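Local coordinates for thioesterase (Streptomyces coelicolor, PDB 3QMW), which probably hydrolyses thioesters as a type of alpha/beta-hydrolase enzyme belonging to the prodiginine biosynthetic pathway, at residues Leu82-Ala87 with Arg119-Pro124; Leu110-Ala115 with Arg223-Gly228; Ala152-Ile157 with Ala172-Arg177. All blocks are in the same frame, centred on the assembly; numbering follows the deposited sequence.

Interaction 1: residues Leu82-Ala87 with Arg119-Pro124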
loop_
_atom_site.group_PDB
_atom_site.type_symbol
_atom_site.label_atom_id
_atom_site.label_comp_id
_atom_site.label_asym_id
_atom_site.label_seq_id
_atom_site.Cartn_x
_atom_site.Cartn_y
_atom_site.Cartn_z
ATOM N N LEU D 82 24.899 20.199 4.472
ATOM C CA LEU D 82 24.039 19.426 3.576
ATOM C C LEU D 82 22.571 19.659 3.900
ATOM O O LEU D 82 21.782 20.039 3.026
ATOM C CB LEU D 82 24.370 17.934 3.675
ATOM C CG LEU D 82 23.665 16.991 2.703
ATOM C CD1 LEU D 82 23.762 17.497 1.279
ATOM C CD2 LEU D 82 24.256 15.599 2.832
ATOM N N ALA D 83 22.218 19.447 5.164
ATOM C CA ALA D 83 20.860 19.711 5.636
ATOM C C ALA D 83 20.415 21.145 5.325
ATOM O O ALA D 83 19.276 21.368 4.917
ATOM C CB ALA D 83 20.754 19.428 7.123
ATOM N N GLU D 84 21.325 22.107 5.501
ATOM C CA GLU D 84 21.046 23.524 5.209
ATOM C C GLU D 84 20.906 23.814 3.717
ATOM O O GLU D 84 20.039 24.584 3.320
ATOM C CB GLU D 84 22.099 24.446 5.856
ATOM C CG GLU D 84 21.828 24.671 7.341
ATOM C CD GLU D 84 22.846 25.545 8.047
ATOM O OE1 GLU D 84 24.033 25.589 7.639
ATOM O OE2 GLU D 84 22.441 26.174 9.050
ATOM N N ALA D 85 21.746 23.193 2.897
ATOM C CA ALA D 85 21.603 23.291 1.439
ATOM C C ALA D 85 20.246 22.734 1.001
ATOM O O ALA D 85 19.556 23.339 0.169
ATOM C CB ALA D 85 22.739 22.546 0.738
ATOM N N VAL D 86 19.876 21.586 1.581
ATOM C CA VAL D 86 18.606 20.905 1.278
ATOM C C VAL D 86 17.374 21.773 1.583
ATOM O O VAL D 86 16.428 21.843 0.787
ATOM C CB VAL D 86 18.489 19.559 2.057
ATOM C CG1 VAL D 86 17.033 19.085 2.131
ATOM C CG2 VAL D 86 19.383 18.492 1.436
ATOM N N ALA D 87 17.393 22.421 2.744
ATOM C CA ALA D 87 16.292 23.271 3.170
ATOM C C ALA D 87 16.213 24.507 2.277
ATOM O O ALA D 87 15.120 24.924 1.885
ATOM C CB ALA D 87 16.451 23.657 4.635
ATOM N N ARG D 119 12.563 23.956 11.267
ATOM C CA ARG D 119 11.963 24.479 12.505
ATOM C C ARG D 119 12.665 25.758 12.937
ATOM O O ARG D 119 12.009 26.784 13.140
ATOM C CB ARG D 119 12.021 23.454 13.650
ATOM C CG ARG D 119 11.489 23.973 14.997
ATOM C CD ARG D 119 11.266 22.848 15.995
ATOM N NE ARG D 119 12.517 22.232 16.440
ATOM C CZ ARG D 119 12.618 21.333 17.426
ATOM N NH1 ARG D 119 11.545 20.927 18.102
ATOM N NH2 ARG D 119 13.809 20.837 17.749
ATOM N N ARG D 120 13.990 25.698 13.063
ATOM C CA ARG D 120 14.790 26.870 13.441
ATOM C C ARG D 120 14.500 28.082 12.548
ATOM O O ARG D 120 14.447 29.212 13.030
ATOM C CB ARG D 120 16.295 26.559 13.409
ATOM C CG ARG D 120 16.735 25.387 14.299
ATOM C CD ARG D 120 18.198 25.523 14.762
ATOM N NE ARG D 120 19.094 26.000 13.702
ATOM C CZ ARG D 120 19.797 25.227 12.870
ATOM N NH1 ARG D 120 20.575 25.790 11.948
ATOM N NH2 ARG D 120 19.733 23.900 12.946
ATOM N N ARG D 121 14.300 27.838 11.256
ATOM C CA ARG D 121 13.989 28.899 10.304
ATOM C C ARG D 121 12.515 29.277 10.352
ATOM O O ARG D 121 12.084 30.205 9.666
ATOM C CB ARG D 121 14.357 28.463 8.886
ATOM C CG ARG D 121 15.843 28.199 8.663
ATOM C CD ARG D 121 16.103 27.975 7.186
ATOM N NE ARG D 121 17.442 27.452 6.892
ATOM C CZ ARG D 121 17.929 27.277 5.659
ATOM N NH1 ARG D 121 17.199 27.590 4.589
ATOM N NH2 ARG D 121 19.153 26.790 5.492
ATOM N N GLY D 122 11.742 28.548 11.150
ATOM C CA GLY D 122 10.325 28.813 11.304
ATOM C C GLY D 122 9.531 28.515 10.052
ATOM O O GLY D 122 8.577 29.222 9.742
ATOM N N ALA D 123 9.922 27.465 9.334
ATOM C CA ALA D 123 9.209 27.037 8.130
ATOM C C ALA D 123 7.984 26.208 8.514
ATOM O O ALA D 123 8.016 25.526 9.539
ATOM C CB ALA D 123 10.128 26.225 7.245
ATOM N N PRO D 124 6.907 26.251 7.691
ATOM C CA PRO D 124 5.690 25.487 8.004
ATOM C C PRO D 124 6.010 24.011 8.232
ATOM O O PRO D 124 6.571 23.371 7.348
ATOM C CB PRO D 124 4.814 25.669 6.757
ATOM C CG PRO D 124 5.357 26.860 6.053
ATOM C CD PRO D 124 6.813 26.926 6.382
#
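Glu84 and Arg121 meet where an arginine at the end of helix 106-120 reaches over to helix 79-91: Arg121 NH2 gives a weak hydrogen bond to the backbone O of Glu84, 3.2 Å long and bent to 130° at the hydrogen. The donor comes to that oxygen obliquely to its own guanidinium plane, and the same nitrogen lies 3.8 Å from Glu84 CB. One face of the guanidinium is laid over the methyl of Ala87, whose CB is 4.0 Å from Arg121 CZ and set toward the rim of the flat group. A second arginine takes the acid end of Glu84. Glu84 OE2 lies at the edge of the Arg120 guanidinium, near its plane, in a salt bridge of 3.5 Å to Arg120 NH1, the carboxylate and guanidinium planes 56° apart.

The shape of each chain explains the division of labour. Arg121 runs fully extended from CG to NE and so spans the gap to helix 79-91, whereas Arg120 bends at chi3 (-41°) to bring NH1 to the carboxylate. Behind them, helix 106-120 closes in a Schellman motif, with Gly122 at positive phi. The stronger partners of Arg121 are acids further along helix 79-91, Asp88 and Glu91, both salt-bridged to NH1. Further in, Ala83, Val86 and Ala87 pack on Val114 and Leu118 of helix 106-120.

The contact illustrates how neighbouring helices of a hydrolase fold can be held at their edge by one salt bridge and a weak bond to a carbonyl. Arg120, also in a long, weak pair with Glu80, probably eases the repulsion between Glu80 and Glu84.

Interaction 2: residues Leu110-Ala115 with Arg223-Gly228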
loop_
_atom_site.group_PDB
_atom_site.type_symbol
_atom_site.label_atom_id
_atom_site.label_comp_id
_atom_site.label_asym_id
_atom_site.label_seq_id
_atom_site.Cartn_x
_atom_site.Cartn_y
_atom_site.Cartn_z
ATOM N N LEU D 110 19.523 12.219 7.762
ATOM C CA LEU D 110 19.450 13.461 6.985
ATOM C C LEU D 110 18.062 14.074 7.042
ATOM O O LEU D 110 17.940 15.291 7.135
ATOM C CB LEU D 110 19.877 13.223 5.533
ATOM C CG LEU D 110 19.551 14.295 4.476
ATOM C CD1 LEU D 110 19.819 15.726 4.939
ATOM C CD2 LEU D 110 20.339 13.993 3.224
ATOM N N ALA D 111 17.032 13.230 6.986
ATOM C CA ALA D 111 15.636 13.673 7.088
ATOM C C ALA D 111 15.376 14.450 8.386
ATOM O O ALA D 111 14.851 15.572 8.371
ATOM C CB ALA D 111 14.712 12.473 7.016
ATOM N N TYR D 112 15.760 13.831 9.499
ATOM C CA TYR D 112 15.635 14.417 10.832
ATOM C C TYR D 112 16.319 15.787 10.908
ATOM O O TYR D 112 15.708 16.776 11.319
ATOM C CB TYR D 112 16.217 13.429 11.857
ATOM C CG TYR D 112 16.447 13.965 13.250
ATOM C CD1 TYR D 112 15.421 14.574 13.971
ATOM C CD2 TYR D 112 17.691 13.832 13.865
ATOM C CE1 TYR D 112 15.636 15.054 15.263
ATOM C CE2 TYR D 112 17.913 14.305 15.144
ATOM C CZ TYR D 112 16.885 14.912 15.839
ATOM O OH TYR D 112 17.119 15.384 17.105
ATOM N N GLU D 113 17.576 15.840 10.479
ATOM C CA GLU D 113 18.338 17.086 10.485
ATOM C C GLU D 113 17.705 18.201 9.661
ATOM O O GLU D 113 17.649 19.333 10.123
ATOM C CB GLU D 113 19.758 16.837 10.016
ATOM C CG GLU D 113 20.589 16.095 11.046
ATOM C CD GLU D 113 21.011 16.972 12.205
ATOM O OE1 GLU D 113 21.375 18.153 11.978
ATOM O OE2 GLU D 113 20.988 16.469 13.349
ATOM N N VAL D 114 17.232 17.899 8.460
ATOM C CA VAL D 114 16.494 18.899 7.675
ATOM C C VAL D 114 15.193 19.333 8.380
ATOM O O VAL D 114 14.765 20.489 8.255
ATOM C CB VAL D 114 16.146 18.383 6.252
ATOM C CG1 VAL D 114 15.080 19.274 5.596
ATOM C CG2 VAL D 114 17.406 18.296 5.386
ATOM N N ALA D 115 14.565 18.404 9.106
ATOM C CA ALA D 115 13.350 18.709 9.864
ATOM C C ALA D 115 13.641 19.790 10.896
ATOM O O ALA D 115 12.999 20.842 10.917
ATOM C CB ALA D 115 12.818 17.458 10.542
ATOM N N ARG D 223 11.927 7.185 19.683
ATOM C CA ARG D 223 10.651 7.541 20.314
ATOM C C ARG D 223 10.692 8.920 20.976
ATOM O O ARG D 223 9.861 9.781 20.649
ATOM C CB ARG D 223 10.214 6.456 21.319
ATOM C CG ARG D 223 8.936 6.772 22.114
ATOM C CD ARG D 223 8.614 5.660 23.110
ATOM N NE ARG D 223 8.412 4.373 22.439
ATOM C CZ ARG D 223 7.301 4.007 21.799
ATOM N NH1 ARG D 223 6.246 4.817 21.720
ATOM N NH2 ARG D 223 7.243 2.812 21.225
ATOM N N PRO D 224 11.673 9.147 21.880
ATOM C CA PRO D 224 11.751 10.438 22.561
ATOM C C PRO D 224 12.201 11.600 21.672
ATOM O O PRO D 224 12.286 12.719 22.165
ATOM C CB PRO D 224 12.782 10.186 23.667
ATOM C CG PRO D 224 13.661 9.136 23.113
ATOM C CD PRO D 224 12.753 8.241 22.321
ATOM N N TYR D 225 12.479 11.346 20.389
ATOM C CA TYR D 225 12.842 12.414 19.445
ATOM C C TYR D 225 11.640 13.207 18.944
ATOM O O TYR D 225 11.812 14.172 18.200
ATOM C CB TYR D 225 13.652 11.868 18.260
ATOM C CG TYR D 225 15.102 11.674 18.604
ATOM C CD1 TYR D 225 15.552 10.491 19.175
ATOM C CD2 TYR D 225 16.025 12.694 18.386
ATOM C CE1 TYR D 225 16.896 10.320 19.513
ATOM C CE2 TYR D 225 17.372 12.535 18.714
ATOM C CZ TYR D 225 17.797 11.350 19.281
ATOM O OH TYR D 225 19.116 11.186 19.618
ATOM N N THR D 226 10.434 12.817 19.356
ATOM C CA THR D 226 9.237 13.566 18.991
ATOM C C THR D 226 8.150 13.590 20.085
ATOM O O THR D 226 8.051 12.676 20.923
ATOM C CB THR D 226 8.629 13.025 17.689
ATOM O OG1 THR D 226 7.722 13.992 17.149
ATOM C CG2 THR D 226 7.903 11.717 17.932
ATOM N N THR D 227 7.330 14.642 20.045
ATOM C CA THR D 227 6.236 14.837 20.996
ATOM C C THR D 227 4.930 14.211 20.508
ATOM O O THR D 227 4.098 13.795 21.318
ATOM C CB THR D 227 5.956 16.331 21.230
ATOM O OG1 THR D 227 5.034 16.815 20.236
ATOM C CG2 THR D 227 7.266 17.143 21.202
ATOM N N GLY D 228 4.745 14.180 19.188
ATOM C CA GLY D 228 3.544 13.612 18.570
ATOM C C GLY D 228 3.504 12.091 18.595
ATOM O O GLY D 228 4.274 11.447 19.322
#
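Tyr112 and Tyr225 form an offset edge-to-face (T-shaped) aromatic pair in this alpha/beta-hydrolase fold, joining helix 106-120, which follows the central strand 99-104 and a probable nucleophile elbow, to the 3-10 turn that precedes strand 230-235. The ring centroids lie 5.3 Å apart with their planes at 86°, and the edge of Tyr225 is turned to the face of Tyr112. The overlap is displaced toward the phenol end: Tyr225 CD2 lies 3.5 Å from Tyr112 CZ. Tyr112 gets there with CG anti to the backbone N (chi1 168°), a torsion that sends the ring off the helix toward the turn.

Polar contacts fix the two hydroxyls through other partners. Tyr112 OH is hydrogen-bonded to Trp193 NE1, while Tyr225 OH pairs with His138 ND1. Both phenols are buried, yet each has its hydrogen-bonding mate.

Apolar packing completes the cluster. Pro137 touches both tyrosines, Leu199 packs on Tyr112, and the Trp193 ring meets Tyr225 edge-to-face, making this tryptophan a partner of both residues. An alanine in place of Tyr112 would probably open a gap beside the edge of Tyr225 and deprive the indole N-H of Trp193 of its acceptor.

Across the pair itself there is no hydrogen bond; the nearest approach is that of Tyr112 OH, lying in the plane of the Tyr225 ring at its edge, 3.2 Å from CD2.

Interaction 3: residues Ala152-Ile157 with Ala172-Arg177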
loop_
_atom_site.group_PDB
_atom_site.type_symbol
_atom_site.label_atom_id
_atom_site.label_comp_id
_atom_site.label_asym_id
_atom_site.label_seq_id
_atom_site.Cartn_x
_atom_site.Cartn_y
_atom_site.Cartn_z
ATOM N N ALA D 152 37.141 -3.997 1.197
ATOM C CA ALA D 152 36.489 -4.073 2.512
ATOM C C ALA D 152 35.101 -3.437 2.471
ATOM O O ALA D 152 34.141 -4.007 2.987
ATOM C CB ALA D 152 37.336 -3.396 3.577
ATOM N N LEU D 153 35.012 -2.259 1.856
ATOM C CA LEU D 153 33.764 -1.509 1.770
ATOM C C LEU D 153 32.785 -2.152 0.795
ATOM O O LEU D 153 31.576 -1.987 0.925
ATOM C CB LEU D 153 34.050 -0.074 1.332
ATOM C CG LEU D 153 32.875 0.897 1.293
ATOM C CD1 LEU D 153 32.328 1.084 2.693
ATOM C CD2 LEU D 153 33.312 2.220 0.693
ATOM N N ARG D 154 33.311 -2.874 -0.189
ATOM C CA ARG D 154 32.471 -3.650 -1.077
ATOM C C ARG D 154 31.825 -4.768 -0.282
ATOM O O ARG D 154 30.601 -4.902 -0.281
ATOM C CB ARG D 154 33.269 -4.227 -2.249
ATOM C CG ARG D 154 32.383 -4.786 -3.355
ATOM C CD ARG D 154 33.143 -5.079 -4.650
ATOM N NE ARG D 154 32.218 -5.249 -5.782
ATOM C CZ ARG D 154 32.292 -6.193 -6.731
ATOM N NH1 ARG D 154 33.251 -7.121 -6.729
ATOM N NH2 ARG D 154 31.374 -6.221 -7.697
ATOM N N GLU D 155 32.645 -5.554 0.413
ATOM C CA GLU D 155 32.142 -6.718 1.136
ATOM C C GLU D 155 31.165 -6.328 2.256
ATOM O O GLU D 155 30.234 -7.075 2.549
ATOM C CB GLU D 155 33.284 -7.587 1.686
ATOM C CG GLU D 155 32.822 -9.031 2.012
ATOM C CD GLU D 155 33.936 -9.966 2.507
ATOM O OE1 GLU D 155 34.899 -9.491 3.165
ATOM O OE2 GLU D 155 33.835 -11.190 2.240
ATOM N N VAL D 156 31.360 -5.162 2.863
ATOM C CA VAL D 156 30.441 -4.694 3.902
ATOM C C VAL D 156 29.059 -4.410 3.321
ATOM O O VAL D 156 28.054 -4.779 3.910
ATOM C CB VAL D 156 30.979 -3.446 4.650
ATOM C CG1 VAL D 156 29.836 -2.533 5.105
ATOM C CG2 VAL D 156 31.849 -3.870 5.832
ATOM N N ILE D 157 29.013 -3.769 2.162
ATOM C CA ILE D 157 27.742 -3.506 1.494
ATOM C C ILE D 157 27.084 -4.804 1.012
ATOM O O ILE D 157 25.860 -4.934 1.053
ATOM C CB ILE D 157 27.925 -2.547 0.311
ATOM C CG1 ILE D 157 28.275 -1.148 0.817
ATOM C CG2 ILE D 157 26.662 -2.477 -0.523
ATOM C CD1 ILE D 157 27.095 -0.396 1.367
ATOM N N ALA D 172 29.203 -2.658 -11.557
ATOM C CA ALA D 172 29.812 -1.613 -12.371
ATOM C C ALA D 172 29.624 -0.263 -11.700
ATOM O O ALA D 172 30.598 0.408 -11.360
ATOM C CB ALA D 172 29.213 -1.603 -13.774
ATOM N N TYR D 173 28.364 0.108 -11.487
ATOM C CA TYR D 173 28.008 1.381 -10.845
ATOM C C TYR D 173 28.590 1.573 -9.439
ATOM O O TYR D 173 28.590 2.686 -8.916
ATOM C CB TYR D 173 26.478 1.535 -10.761
ATOM C CG TYR D 173 25.868 2.307 -11.908
ATOM C CD1 TYR D 173 26.194 3.644 -12.118
ATOM C CD2 TYR D 173 24.952 1.708 -12.768
ATOM C CE1 TYR D 173 25.640 4.361 -13.162
ATOM C CE2 TYR D 173 24.391 2.415 -13.820
ATOM C CZ TYR D 173 24.739 3.741 -14.013
ATOM O OH TYR D 173 24.190 4.452 -15.058
ATOM N N PHE D 174 29.059 0.491 -8.821
ATOM C CA PHE D 174 29.592 0.562 -7.472
ATOM C C PHE D 174 30.926 1.301 -7.487
ATOM O O PHE D 174 31.100 2.317 -6.812
ATOM C CB PHE D 174 29.738 -0.841 -6.880
ATOM C CG PHE D 174 30.081 -0.848 -5.418
ATOM C CD1 PHE D 174 29.229 -0.259 -4.489
ATOM C CD2 PHE D 174 31.253 -1.446 -4.967
ATOM C CE1 PHE D 174 29.540 -0.258 -3.129
ATOM C CE2 PHE D 174 31.571 -1.447 -3.614
ATOM C CZ PHE D 174 30.711 -0.852 -2.690
ATOM N N ASP D 175 31.852 0.797 -8.284
ATOM C CA ASP D 175 33.111 1.474 -8.513
ATOM C C ASP D 175 32.882 2.974 -8.699
ATOM O O ASP D 175 33.402 3.784 -7.936
ATOM C CB ASP D 175 33.808 0.880 -9.739
ATOM C CG ASP D 175 35.176 1.494 -9.996
ATOM O OD1 ASP D 175 36.018 1.528 -9.065
ATOM O OD2 ASP D 175 35.414 1.934 -11.142
ATOM N N ARG D 176 32.074 3.341 -9.684
ATOM C CA ARG D 176 31.898 4.751 -10.021
ATOM C C ARG D 176 31.406 5.634 -8.868
ATOM O O ARG D 176 31.774 6.815 -8.793
ATOM C CB ARG D 176 30.945 4.928 -11.207
ATOM C CG ARG D 176 30.275 6.313 -11.216
ATOM C CD ARG D 176 29.505 6.609 -12.467
ATOM N NE ARG D 176 30.319 7.352 -13.427
ATOM C CZ ARG D 176 29.827 8.032 -14.462
ATOM N NH1 ARG D 176 28.513 8.079 -14.686
ATOM N NH2 ARG D 176 30.654 8.680 -15.280
ATOM N N ARG D 177 30.573 5.085 -7.990
ATOM C CA ARG D 177 29.945 5.897 -6.950
ATOM C C ARG D 177 30.625 5.778 -5.581
ATOM O O ARG D 177 30.063 6.220 -4.581
ATOM C CB ARG D 177 28.445 5.573 -6.855
ATOM C CG ARG D 177 27.700 5.806 -8.174
ATOM C CD ARG D 177 26.268 6.290 -7.979
ATOM N NE ARG D 177 25.689 6.797 -9.226
ATOM C CZ ARG D 177 26.162 7.840 -9.897
ATOM N NH1 ARG D 177 27.233 8.480 -9.458
ATOM N NH2 ARG D 177 25.576 8.235 -11.012
#
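Phe174 drives its ring into the side of helix 150-159, with the densest packing against Arg154. Phe174 CE2 lies 3.4 Å from Arg154 CG and 3.5 Å from Arg154 CB, so the ring is met obliquely by the aliphatic part of the arginine rather than by its charge. Alongside, the ring tip, CZ, faces the backbone O of Leu153 at 3.9 Å, with that oxygen near the ring plane at its edge. With chi1 near 180° (-171°) Phe174 stretches its ring away from its own backbone N toward helix 150-159.

The two helices belong to the helical insertion that follows strand 129-132 in this alpha/beta-hydrolase fold, consistent with the lid region of related thioesterases. The axes of segments 152-157 and 172-176 come no closer than 11.9 Å, their directions 129° apart, a spacing bridged by this one phenylalanine. Leu181 of helix 178-189 packs on both Phe174 and Leu153, and Leu163 also touches the phenylalanine.

The remainder is looser. Ile157 CG1 stays 4.2 Å from Phe174 CE1, coming obliquely to the ring. Beside CE2 and CD2, away from CE1 where Ile157 sits, Arg154 continues past the ring in an extended chain, and its guanidinium, inclined 31° to the aromatic plane, has Phe174 CD2 near its own plane at the edge instead of over a face. Its NH1 lies close to the like-charged Arg158, and Arg154 is partly exposed.

In the fold
Interactions 1 and 2 share helix 106-120 and touch directly, Val86 of the one packing on Val114 of the other, so one helix presents a charged end to helix 79-91 and a buried aromatic flank to the turn before strand 230-235. Interaction 3 stands apart in the helical insertion, its centre about 30 Å from that of interaction 2 and on the opposite side of the chain's centre, though it is nested in the chain loop that interaction 2 closes. Chemistry follows depth: interaction 2 is buried and aromatic, interaction 1, partly buried, combines a salt bridge with a weak bond to a carbonyl, and interaction 3, also partly buried, relies on hydrocarbon packing around one ring.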